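Local structure of pullulanase (Bacillus acidopullulyticus, 2WAN) at residues E433-A438 with V647-P652; D605-W610 with D617-D622; K743-N748 with A754-M759; M759-H764 with K811-Y816. The protein hydrolyses the alpha-1,6-glucosidic linkages of pullulan and of branched starch-type glucans, acting as a debranching glycoside hydrolase. All coordinates share one frame; numbering follows the deposited sequence.

Contact 1. Residues E433-A438 with V647-P652; sequences EVIYEA and VLYGEP
Ile-435 and Tyr-649 make the apolar part of this contact. Their side chains come from opposite directions. The CD1 methyl of Ile-435 approaches the phenol end of the ring obliquely, with Ile-435 CD1 3.8 Å from Tyr-649 CZ. Its other branch takes part too: Ile-435 CG2 lies 3.7 Å from Tyr-649 OH. Tyr-649 has CG between its own backbone N and carbonyl carbon (chi1 54°), which sends the ring inward from its strand. The two strands, 435-438 and 647-650, are the first and fifth of the eight parallel strands of the TIM barrel. They face each other across its interior, so side chains alone meet here.

The mixed part lies at the N-terminal end of these strands. The extended side chain of Glu-433 slides past Val-647 in the opposite direction. Glu-433 OE2 is 3.4 Å from Val-647 CG2, and Glu-433 OE1 is 3.9 Å from Val-647 CB. Without the carboxylate, as with an alanine here, the CG2 methyl of Val-647 would probably lose this cover and Asn-549 a weak hydrogen-bond acceptor.

Polar ends find partners on the strands between. The hydroxyl of Tyr-649 hydrogen-bonds to OE1 of Gln-487 and ND2 of Asn-549. That ND2 also makes the weak bond to Glu-433 OE1.

Contact 2. Residues D605-W610 with D617-D622; sequences DSVNYW and DGFRFD
Phe-619 has the most surface buried here, and Val-607 and Trp-610 of the helix meet its ring. Val-607 covers one face. Its CG1 methyl stands 4.2 Å from the centroid of the Phe-619 ring and 11° off the ring normal, a CH-pi contact over the centre. Val-607 CB reaches the rim, 3.8 Å from Phe-619 CE2. The carbonyl of the same residue is also close: Val-607 O is 3.7 Å from Phe-619 CZ.

Trp-610 meets the ring differently. Its CB lies at the edge, near the ring plane, with Trp-610 CB 3.9 Å from Phe-619 CZ. Its indole leads away from the strand, and NE1 donates to the backbone O of Tyr-514.

Val-607 has a second, lighter neighbour. Its CG1 touches the edge of the next outward ring, with Val-607 CG1 4.2 Å from Phe-621 CE1. In Val-607, CG1 is anti to the carbonyl carbon (chi1 -68°), which places this one methyl against both rings.

Arg-620, between the two phenylalanines, turns to the other side of the strand. Its NH1 gives a salt bridge of 3.0 Å to Asp-622 OD1, in the guanidinium plane and on the anti lone pair. Asp-551 and Glu-651 are further salt-bridge partners of this guanidinium.

Helix 597-614 thus packs on the outward side of strand 618-621, to which it leads. With strand 547-552 before it, this is a beta-alpha-beta crossover of the TIM barrel.

Contact 3. Residues K743-N748 with A754-M759; sequences KILASN and ADRIKM
Ile-744, Leu-745 and Asn-748 pack against Arg-756 and Met-759 where two successive helices meet. Helices 740-747 and 753-769 lie between the seventh and eighth strands of the TIM barrel, in its outer helical layer. A short loop joins them. The axes of the two short segments are 122° apart.

The long aliphatic part of Arg-756 carries most of the contact. It slides past Ile-744, with Ile-744 CG2 3.6 Å from Arg-756 CG. The chain then bends at chi3 (-76°) and brings the guanidinium under Leu-745. The CD2 methyl of Leu-745 sits over one guanidinium face, 3.4 Å from Arg-756 NH1. NE of Arg-756 donates to the backbone O of Asp-751 in the connecting loop. The other branch of Ile-744 reaches the next turn: Ile-744 CD1 is 4.1 Å from Met-759 CB.

Asn-748 is the first residue to leave the helical conformation. Its ND2 bonds to O of Thr-701 and OD2 of Asp-751. Its OD1 accepts from Ser-747 OG at 2.6 Å, in the carbonyl plane. With the amide so held, Asn-748 ND2 rests 3.5 Å from Met-759 SD.

Contact 4. Residues M759-H764 with K811-Y816; sequences MDELAH and KDVFDY
Glu-761 lays its side chain over one face of the Tyr-816 ring. The carboxylate and ring planes are 28° apart, so the two flat groups are stacked with a tilt. The overlap runs along one side of the ring. Glu-761 CB starts it, 3.7 Å from Tyr-816 CE1. Glu-761 CG then lies by Tyr-816 CD1, and the carboxylate carbon ends it, with Glu-761 CD 3.9 Å from Tyr-816 CG. The glutamate is extended beyond CG (chi2 171°), which lets it follow the ring from rim to root. Tyr-816 carries its ring anti to the backbone N (chi1 -173°), reaching toward the other helix.

One carboxylate oxygen, OE2, goes on to the backbone of helix 811-826. Glu-761 OE2 lies 3.4 Å from Tyr-816 CB and 3.5 Å from Val-813 CA. The side chain of Val-813 flanks the same oxygen, with its CG2 3.9 Å from Glu-761 OE2. A water lies between Glu-761 OE2 and the backbone O of Asp-812; its link to Asp-812 O is weak. A serine in place of Tyr-816 would probably open a gap beneath the glutamate and leave its carboxylate freer to turn.

The two short helix segments run nearly parallel, their axes 10.9 Å apart. Helix 811-826 follows the eighth barrel strand. Its Phe-814 packs on helix 474-481. On the neighbouring helix 753-769, Asp-760 touches helix 740-747. Leu-762 and Tyr-816 both touch Thr-916 of strand 915-920, in the C-terminal beta sheet.

Contacts 1 and 2 belong to the core of the TIM barrel. Contacts 3 and 4 lie in its outer helical layer, farther from the centre of the chain. Contact 1 spans the barrel interior, and contact 2 packs a helix on the outside of the wall. They join through the neighbouring strands 618-621 and 647-650. Contacts 3 and 4 share helix 753-769 and Met-759, and Ile-757 packs on Val-813 between them. The chemistry follows place. Contact 2 is hydrocarbon and aromatic, while contact 1 mixes such packing with buried polar ends. In contacts 3 and 4 the long chains of Arg-756 and Glu-761, both partly exposed, do the covering.

Contact 1. Residues E433-A438 with V647-P652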
# COMPACT_ATOMS: atom_id res chain seq x y z
N GLU A 433 -13.07 8.75 -12.65
CA GLU A 433 -12.43 7.62 -13.34
C GLU A 433 -13.30 6.37 -13.26
O GLU A 433 -14.01 6.17 -12.29
CB GLU A 433 -11.05 7.31 -12.74
CG GLU A 433 -10.05 8.47 -12.96
CD GLU A 433 -8.60 8.06 -12.93
OE1 GLU A 433 -8.27 6.99 -12.37
OE2 GLU A 433 -7.77 8.83 -13.48
N VAL A 434 -13.26 5.56 -14.32
CA VAL A 434 -13.78 4.18 -14.27
C VAL A 434 -12.59 3.30 -14.62
O VAL A 434 -12.14 3.26 -15.79
CB VAL A 434 -14.94 3.93 -15.24
CG1 VAL A 434 -15.53 2.53 -14.97
CG2 VAL A 434 -16.04 4.97 -15.03
N ILE A 435 -12.08 2.61 -13.60
CA ILE A 435 -10.77 1.97 -13.66
C ILE A 435 -10.92 0.50 -14.09
O ILE A 435 -11.72 -0.24 -13.55
CB ILE A 435 -10.05 2.10 -12.29
CG1 ILE A 435 -9.83 3.58 -11.95
CG2 ILE A 435 -8.70 1.39 -12.34
CD1 ILE A 435 -9.33 3.83 -10.50
N TYR A 436 -10.10 0.09 -15.06
CA TYR A 436 -10.17 -1.25 -15.65
C TYR A 436 -8.83 -1.94 -15.45
O TYR A 436 -7.83 -1.56 -16.08
CB TYR A 436 -10.49 -1.07 -17.14
CG TYR A 436 -10.70 -2.31 -17.99
CD1 TYR A 436 -9.64 -2.88 -18.69
CD2 TYR A 436 -11.98 -2.84 -18.17
CE1 TYR A 436 -9.83 -3.99 -19.52
CE2 TYR A 436 -12.19 -3.95 -19.01
CZ TYR A 436 -11.13 -4.50 -19.69
OH TYR A 436 -11.34 -5.57 -20.53
N GLU A 437 -8.79 -2.94 -14.57
CA GLU A 437 -7.53 -3.64 -14.26
C GLU A 437 -7.15 -4.66 -15.34
O GLU A 437 -7.97 -5.50 -15.73
CB GLU A 437 -7.63 -4.36 -12.91
CG GLU A 437 -6.29 -4.99 -12.44
CD GLU A 437 -6.44 -5.73 -11.09
OE1 GLU A 437 -7.49 -6.37 -10.86
OE2 GLU A 437 -5.51 -5.68 -10.29
N ALA A 438 -5.92 -4.59 -15.84
CA ALA A 438 -5.48 -5.53 -16.88
C ALA A 438 -4.00 -5.87 -16.74
O ALA A 438 -3.18 -5.01 -16.43
CB ALA A 438 -5.74 -4.92 -18.29
N VAL A 647 -4.22 10.42 -9.76
CA VAL A 647 -5.08 9.60 -8.88
C VAL A 647 -4.24 8.53 -8.20
O VAL A 647 -3.48 7.81 -8.87
CB VAL A 647 -6.22 8.94 -9.68
CG1 VAL A 647 -7.11 8.07 -8.76
CG2 VAL A 647 -7.06 10.01 -10.37
N LEU A 648 -4.36 8.46 -6.88
CA LEU A 648 -3.53 7.61 -6.05
C LEU A 648 -4.40 6.80 -5.11
O LEU A 648 -5.27 7.36 -4.44
CB LEU A 648 -2.56 8.46 -5.22
CG LEU A 648 -1.74 9.46 -6.03
CD1 LEU A 648 -1.12 10.52 -5.11
CD2 LEU A 648 -0.68 8.73 -6.88
N TYR A 649 -4.17 5.49 -5.04
CA TYR A 649 -5.00 4.63 -4.17
C TYR A 649 -4.29 3.30 -3.94
O TYR A 649 -3.26 3.01 -4.57
CB TYR A 649 -6.41 4.42 -4.78
CG TYR A 649 -6.32 3.90 -6.19
CD1 TYR A 649 -6.12 4.78 -7.27
CD2 TYR A 649 -6.38 2.53 -6.45
CE1 TYR A 649 -5.99 4.31 -8.58
CE2 TYR A 649 -6.26 2.04 -7.75
CZ TYR A 649 -6.06 2.93 -8.81
OH TYR A 649 -5.93 2.44 -10.10
N GLY A 650 -4.82 2.49 -3.03
CA GLY A 650 -4.22 1.18 -2.79
C GLY A 650 -4.93 0.34 -1.76
O GLY A 650 -5.98 0.74 -1.26
N GLU A 651 -4.35 -0.82 -1.45
CA GLU A 651 -4.99 -1.77 -0.52
C GLU A 651 -4.76 -1.37 0.94
O GLU A 651 -3.60 -1.24 1.37
CB GLU A 651 -4.43 -3.17 -0.73
CG GLU A 651 -4.64 -3.73 -2.13
CD GLU A 651 -3.89 -5.04 -2.32
OE1 GLU A 651 -2.64 -5.07 -2.17
OE2 GLU A 651 -4.57 -6.04 -2.63
N PRO A 652 -5.85 -1.18 1.69
CA PRO A 652 -5.71 -0.75 3.10
C PRO A 652 -5.51 -1.95 4.04
O PRO A 652 -6.15 -2.05 5.09
CB PRO A 652 -7.05 -0.04 3.37
CG PRO A 652 -8.03 -0.90 2.58
CD PRO A 652 -7.26 -1.09 1.25

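Contact 2. Residues D605-W610 with D617-D622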
# COMPACT_ATOMS: atom_id res chain seq x y z
N ASP A 605 11.35 9.46 -5.18
CA ASP A 605 12.07 9.69 -6.44
C ASP A 605 11.52 8.79 -7.55
O ASP A 605 11.35 9.23 -8.69
CB ASP A 605 13.57 9.42 -6.28
CG ASP A 605 14.29 10.47 -5.46
OD1 ASP A 605 13.74 11.56 -5.23
OD2 ASP A 605 15.42 10.20 -5.05
N SER A 606 11.21 7.54 -7.20
CA SER A 606 10.71 6.58 -8.20
C SER A 606 9.36 7.00 -8.79
O SER A 606 9.20 7.02 -10.01
CB SER A 606 10.61 5.17 -7.61
OG SER A 606 10.29 4.25 -8.65
N VAL A 607 8.39 7.33 -7.95
CA VAL A 607 7.06 7.68 -8.48
C VAL A 607 7.15 8.99 -9.29
O VAL A 607 6.49 9.14 -10.31
CB VAL A 607 5.92 7.73 -7.41
CG1 VAL A 607 5.63 6.32 -6.88
CG2 VAL A 607 6.25 8.70 -6.27
N ASN A 608 8.00 9.92 -8.85
CA ASN A 608 8.22 11.13 -9.65
C ASN A 608 8.78 10.81 -11.02
O ASN A 608 8.37 11.41 -12.01
CB ASN A 608 9.15 12.11 -8.93
CG ASN A 608 8.40 13.02 -7.97
OD1 ASN A 608 7.85 14.04 -8.37
ND2 ASN A 608 8.37 12.64 -6.70
N TYR A 609 9.73 9.86 -11.06
CA TYR A 609 10.38 9.46 -12.31
C TYR A 609 9.35 8.84 -13.26
O TYR A 609 9.32 9.19 -14.46
CB TYR A 609 11.52 8.47 -12.05
CG TYR A 609 12.06 7.84 -13.32
CD1 TYR A 609 12.81 8.59 -14.24
CD2 TYR A 609 11.80 6.50 -13.62
CE1 TYR A 609 13.31 8.01 -15.41
CE2 TYR A 609 12.28 5.91 -14.80
CZ TYR A 609 13.04 6.67 -15.69
OH TYR A 609 13.50 6.11 -16.86
N TRP A 610 8.52 7.93 -12.75
CA TRP A 610 7.51 7.31 -13.61
C TRP A 610 6.51 8.33 -14.19
O TRP A 610 6.15 8.27 -15.38
CB TRP A 610 6.80 6.15 -12.89
CG TRP A 610 7.66 4.93 -12.87
CD1 TRP A 610 8.48 4.52 -11.86
CD2 TRP A 610 7.86 4.00 -13.95
NE1 TRP A 610 9.15 3.37 -12.21
CE2 TRP A 610 8.79 3.03 -13.49
CE3 TRP A 610 7.33 3.88 -15.25
CZ2 TRP A 610 9.21 1.94 -14.29
CZ3 TRP A 610 7.74 2.79 -16.06
CH2 TRP A 610 8.67 1.84 -15.56
N ASP A 617 -0.49 8.38 -15.20
CA ASP A 617 -1.54 9.25 -14.67
C ASP A 617 -1.93 8.95 -13.22
O ASP A 617 -2.75 9.66 -12.63
CB ASP A 617 -2.77 9.12 -15.58
CG ASP A 617 -2.44 9.41 -17.03
OD1 ASP A 617 -2.24 10.59 -17.37
OD2 ASP A 617 -2.42 8.45 -17.83
N GLY A 618 -1.36 7.90 -12.64
CA GLY A 618 -1.71 7.54 -11.28
C GLY A 618 -1.10 6.22 -10.87
O GLY A 618 -0.41 5.58 -11.66
N PHE A 619 -1.35 5.82 -9.62
CA PHE A 619 -0.75 4.62 -9.05
C PHE A 619 -1.72 3.88 -8.16
O PHE A 619 -2.48 4.50 -7.38
CB PHE A 619 0.51 4.93 -8.22
CG PHE A 619 1.64 5.53 -9.03
CD1 PHE A 619 2.48 4.73 -9.82
CD2 PHE A 619 1.85 6.91 -9.03
CE1 PHE A 619 3.52 5.30 -10.57
CE2 PHE A 619 2.90 7.47 -9.78
CZ PHE A 619 3.71 6.68 -10.54
N ARG A 620 -1.66 2.55 -8.28
CA ARG A 620 -2.32 1.61 -7.36
C ARG A 620 -1.21 0.99 -6.50
O ARG A 620 -0.39 0.22 -7.00
CB ARG A 620 -3.06 0.53 -8.16
CG ARG A 620 -3.67 -0.64 -7.32
CD ARG A 620 -2.87 -1.92 -7.42
NE ARG A 620 -3.57 -3.02 -6.75
CZ ARG A 620 -2.99 -4.04 -6.10
NH1 ARG A 620 -1.67 -4.13 -6.02
NH2 ARG A 620 -3.75 -4.97 -5.52
N PHE A 621 -1.20 1.32 -5.22
CA PHE A 621 -0.18 0.86 -4.28
C PHE A 621 -0.54 -0.49 -3.64
O PHE A 621 -1.46 -0.58 -2.81
CB PHE A 621 0.12 1.93 -3.23
CG PHE A 621 0.74 3.19 -3.81
CD1 PHE A 621 2.12 3.28 -3.99
CD2 PHE A 621 -0.06 4.27 -4.18
CE1 PHE A 621 2.70 4.44 -4.54
CE2 PHE A 621 0.50 5.45 -4.73
CZ PHE A 621 1.89 5.53 -4.90
N ASP A 622 0.15 -1.53 -4.09
CA ASP A 622 0.03 -2.87 -3.49
C ASP A 622 0.30 -2.77 -1.98
O ASP A 622 1.23 -2.08 -1.57
CB ASP A 622 1.06 -3.80 -4.15
CG ASP A 622 0.91 -5.23 -3.71
OD1 ASP A 622 -0.09 -5.86 -4.10
OD2 ASP A 622 1.81 -5.72 -2.99

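Contact 3. Residues K743-N748 with A754-M759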
# COMPACT_ATOMS: atom_id res chain seq x y z
N LYS A 743 -16.92 -16.99 -9.05
CA LYS A 743 -17.42 -16.81 -7.68
C LYS A 743 -18.91 -17.15 -7.58
O LYS A 743 -19.33 -17.83 -6.64
CB LYS A 743 -17.18 -15.36 -7.20
CG LYS A 743 -18.00 -14.92 -6.01
CD LYS A 743 -17.66 -15.69 -4.72
CE LYS A 743 -18.82 -15.58 -3.73
NZ LYS A 743 -18.53 -16.33 -2.44
N ILE A 744 -19.69 -16.66 -8.54
CA ILE A 744 -21.14 -16.89 -8.53
C ILE A 744 -21.46 -18.37 -8.82
O ILE A 744 -22.41 -18.92 -8.27
CB ILE A 744 -21.89 -15.93 -9.47
CG1 ILE A 744 -21.77 -14.48 -8.94
CG2 ILE A 744 -23.38 -16.36 -9.61
CD1 ILE A 744 -22.37 -13.44 -9.88
N LEU A 745 -20.66 -19.02 -9.66
CA LEU A 745 -20.78 -20.48 -9.85
C LEU A 745 -20.58 -21.25 -8.55
O LEU A 745 -21.27 -22.25 -8.28
CB LEU A 745 -19.77 -20.98 -10.89
CG LEU A 745 -20.28 -20.99 -12.32
CD1 LEU A 745 -19.09 -21.01 -13.28
CD2 LEU A 745 -21.23 -22.20 -12.57
N ALA A 746 -19.65 -20.77 -7.73
CA ALA A 746 -19.41 -21.35 -6.40
C ALA A 746 -20.51 -21.09 -5.37
O ALA A 746 -20.86 -22.00 -4.61
CB ALA A 746 -18.05 -20.91 -5.86
N SER A 747 -21.06 -19.88 -5.33
CA SER A 747 -22.05 -19.53 -4.30
C SER A 747 -23.48 -19.83 -4.71
O SER A 747 -24.35 -19.96 -3.86
CB SER A 747 -21.92 -18.06 -3.89
OG SER A 747 -22.18 -17.19 -4.98
N ASN A 748 -23.71 -19.92 -6.03
CA ASN A 748 -25.05 -20.10 -6.59
C ASN A 748 -25.08 -21.23 -7.64
O ASN A 748 -25.58 -21.04 -8.74
CB ASN A 748 -25.55 -18.80 -7.22
CG ASN A 748 -25.71 -17.67 -6.20
OD1 ASN A 748 -24.74 -17.18 -5.63
ND2 ASN A 748 -26.96 -17.26 -5.98
N ALA A 754 -28.90 -17.84 -16.97
CA ALA A 754 -29.57 -16.56 -17.18
C ALA A 754 -29.63 -15.75 -15.88
O ALA A 754 -29.37 -14.54 -15.87
CB ALA A 754 -30.99 -16.76 -17.74
N ASP A 755 -29.97 -16.41 -14.78
CA ASP A 755 -30.04 -15.70 -13.50
C ASP A 755 -28.67 -15.31 -12.99
O ASP A 755 -28.51 -14.23 -12.41
CB ASP A 755 -30.79 -16.52 -12.44
CG ASP A 755 -32.29 -16.47 -12.63
OD1 ASP A 755 -32.77 -15.63 -13.41
OD2 ASP A 755 -33.00 -17.29 -11.99
N ARG A 756 -27.68 -16.19 -13.18
CA ARG A 756 -26.30 -15.87 -12.76
C ARG A 756 -25.75 -14.67 -13.54
O ARG A 756 -25.04 -13.83 -12.96
CB ARG A 756 -25.40 -17.11 -12.82
CG ARG A 756 -25.75 -18.10 -11.67
CD ARG A 756 -24.85 -19.34 -11.65
NE ARG A 756 -25.19 -20.31 -12.70
CZ ARG A 756 -24.44 -20.58 -13.76
NH1 ARG A 756 -23.29 -19.92 -13.95
NH2 ARG A 756 -24.83 -21.49 -14.65
N ILE A 757 -26.09 -14.57 -14.83
CA ILE A 757 -25.72 -13.38 -15.63
C ILE A 757 -26.35 -12.12 -15.01
O ILE A 757 -25.67 -11.08 -14.82
CB ILE A 757 -26.13 -13.52 -17.12
CG1 ILE A 757 -25.22 -14.53 -17.83
CG2 ILE A 757 -26.08 -12.15 -17.80
CD1 ILE A 757 -25.66 -14.91 -19.22
N LYS A 758 -27.63 -12.20 -14.65
CA LYS A 758 -28.29 -11.06 -14.01
C LYS A 758 -27.63 -10.64 -12.69
O LYS A 758 -27.47 -9.45 -12.44
CB LYS A 758 -29.78 -11.36 -13.77
CG LYS A 758 -30.57 -11.49 -15.07
CD LYS A 758 -32.04 -11.78 -14.75
CE LYS A 758 -32.87 -11.85 -16.02
NZ LYS A 758 -34.27 -12.23 -15.67
N MET A 759 -27.24 -11.62 -11.86
CA MET A 759 -26.56 -11.34 -10.59
C MET A 759 -25.21 -10.64 -10.79
O MET A 759 -24.89 -9.69 -10.07
CB MET A 759 -26.37 -12.61 -9.77
CG MET A 759 -27.68 -13.26 -9.34
SD MET A 759 -27.30 -14.86 -8.56
CE MET A 759 -28.96 -15.62 -8.59

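Contact 4. Residues M759-H764 with K811-Y816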
# COMPACT_ATOMS: atom_id res chain seq x y z
N MET A 759 -27.24 -11.62 -11.86
CA MET A 759 -26.56 -11.34 -10.59
C MET A 759 -25.21 -10.64 -10.79
O MET A 759 -24.89 -9.69 -10.07
CB MET A 759 -26.37 -12.61 -9.77
CG MET A 759 -27.68 -13.26 -9.34
SD MET A 759 -27.30 -14.86 -8.56
CE MET A 759 -28.96 -15.62 -8.59
N ASP A 760 -24.45 -11.12 -11.77
CA ASP A 760 -23.15 -10.56 -12.12
C ASP A 760 -23.34 -9.09 -12.56
O ASP A 760 -22.67 -8.18 -12.06
CB ASP A 760 -22.53 -11.41 -13.25
CG ASP A 760 -21.09 -11.01 -13.60
OD1 ASP A 760 -20.81 -9.81 -13.81
OD2 ASP A 760 -20.23 -11.92 -13.67
N GLU A 761 -24.28 -8.87 -13.48
CA GLU A 761 -24.61 -7.52 -13.93
C GLU A 761 -25.05 -6.62 -12.80
O GLU A 761 -24.65 -5.45 -12.75
CB GLU A 761 -25.67 -7.57 -15.02
CG GLU A 761 -25.11 -8.11 -16.36
CD GLU A 761 -26.16 -8.37 -17.42
OE1 GLU A 761 -27.31 -8.69 -17.07
OE2 GLU A 761 -25.81 -8.28 -18.63
N LEU A 762 -25.89 -7.14 -11.90
CA LEU A 762 -26.35 -6.35 -10.73
C LEU A 762 -25.22 -5.91 -9.80
O LEU A 762 -25.19 -4.76 -9.38
CB LEU A 762 -27.42 -7.12 -9.94
CG LEU A 762 -27.96 -6.43 -8.68
CD1 LEU A 762 -28.53 -5.04 -8.95
CD2 LEU A 762 -29.07 -7.31 -8.10
N ALA A 763 -24.29 -6.82 -9.49
CA ALA A 763 -23.16 -6.47 -8.64
C ALA A 763 -22.37 -5.32 -9.24
O ALA A 763 -22.04 -4.34 -8.55
CB ALA A 763 -22.27 -7.68 -8.44
N HIS A 764 -22.10 -5.42 -10.54
CA HIS A 764 -21.38 -4.33 -11.22
C HIS A 764 -22.24 -3.06 -11.35
O HIS A 764 -21.70 -1.96 -11.27
CB HIS A 764 -20.80 -4.79 -12.58
CG HIS A 764 -19.70 -5.81 -12.45
ND1 HIS A 764 -18.37 -5.48 -12.33
CD2 HIS A 764 -19.76 -7.16 -12.39
CE1 HIS A 764 -17.64 -6.58 -12.22
NE2 HIS A 764 -18.47 -7.62 -12.25
N LYS A 811 -21.92 -11.02 -25.62
CA LYS A 811 -21.98 -9.65 -26.12
C LYS A 811 -23.08 -8.83 -25.43
O LYS A 811 -22.90 -7.64 -25.21
CB LYS A 811 -22.17 -9.63 -27.64
CG LYS A 811 -21.97 -8.24 -28.27
CD LYS A 811 -20.51 -7.78 -28.12
CE LYS A 811 -20.33 -6.30 -28.35
NZ LYS A 811 -21.04 -5.77 -29.52
N ASP A 812 -24.20 -9.47 -25.07
CA ASP A 812 -25.24 -8.73 -24.34
C ASP A 812 -24.72 -8.25 -22.98
O ASP A 812 -25.03 -7.13 -22.54
CB ASP A 812 -26.49 -9.61 -24.13
CG ASP A 812 -27.33 -9.76 -25.37
OD1 ASP A 812 -27.16 -8.97 -26.32
OD2 ASP A 812 -28.18 -10.69 -25.39
N VAL A 813 -23.93 -9.08 -22.29
CA VAL A 813 -23.32 -8.68 -21.02
C VAL A 813 -22.34 -7.53 -21.25
O VAL A 813 -22.39 -6.51 -20.55
CB VAL A 813 -22.55 -9.83 -20.37
CG1 VAL A 813 -21.87 -9.34 -19.07
CG2 VAL A 813 -23.51 -11.02 -20.11
N PHE A 814 -21.49 -7.66 -22.26
CA PHE A 814 -20.57 -6.57 -22.62
C PHE A 814 -21.34 -5.26 -22.88
O PHE A 814 -20.95 -4.19 -22.38
CB PHE A 814 -19.73 -6.97 -23.86
CG PHE A 814 -18.73 -5.93 -24.26
CD1 PHE A 814 -19.11 -4.81 -25.01
CD2 PHE A 814 -17.40 -6.05 -23.87
CE1 PHE A 814 -18.18 -3.82 -25.37
CE2 PHE A 814 -16.46 -5.08 -24.25
CZ PHE A 814 -16.87 -3.96 -24.99
N ASP A 815 -22.41 -5.34 -23.66
CA ASP A 815 -23.24 -4.17 -23.95
C ASP A 815 -23.92 -3.57 -22.72
O ASP A 815 -24.04 -2.34 -22.59
CB ASP A 815 -24.28 -4.54 -25.01
CG ASP A 815 -23.65 -4.77 -26.39
OD1 ASP A 815 -22.46 -4.41 -26.63
OD2 ASP A 815 -24.37 -5.31 -27.25
N TYR A 816 -24.35 -4.42 -21.80
CA TYR A 816 -24.93 -3.95 -20.54
C TYR A 816 -23.90 -3.19 -19.72
O TYR A 816 -24.18 -2.08 -19.24
CB TYR A 816 -25.52 -5.12 -19.75
CG TYR A 816 -26.29 -4.68 -18.52
CD1 TYR A 816 -25.65 -4.50 -17.29
CD2 TYR A 816 -27.67 -4.47 -18.59
CE1 TYR A 816 -26.36 -4.08 -16.17
CE2 TYR A 816 -28.39 -4.06 -17.47
CZ TYR A 816 -27.74 -3.88 -16.26
OH TYR A 816 -28.44 -3.47 -15.15
O HOH W 1 -27.38 -8.41 -20.57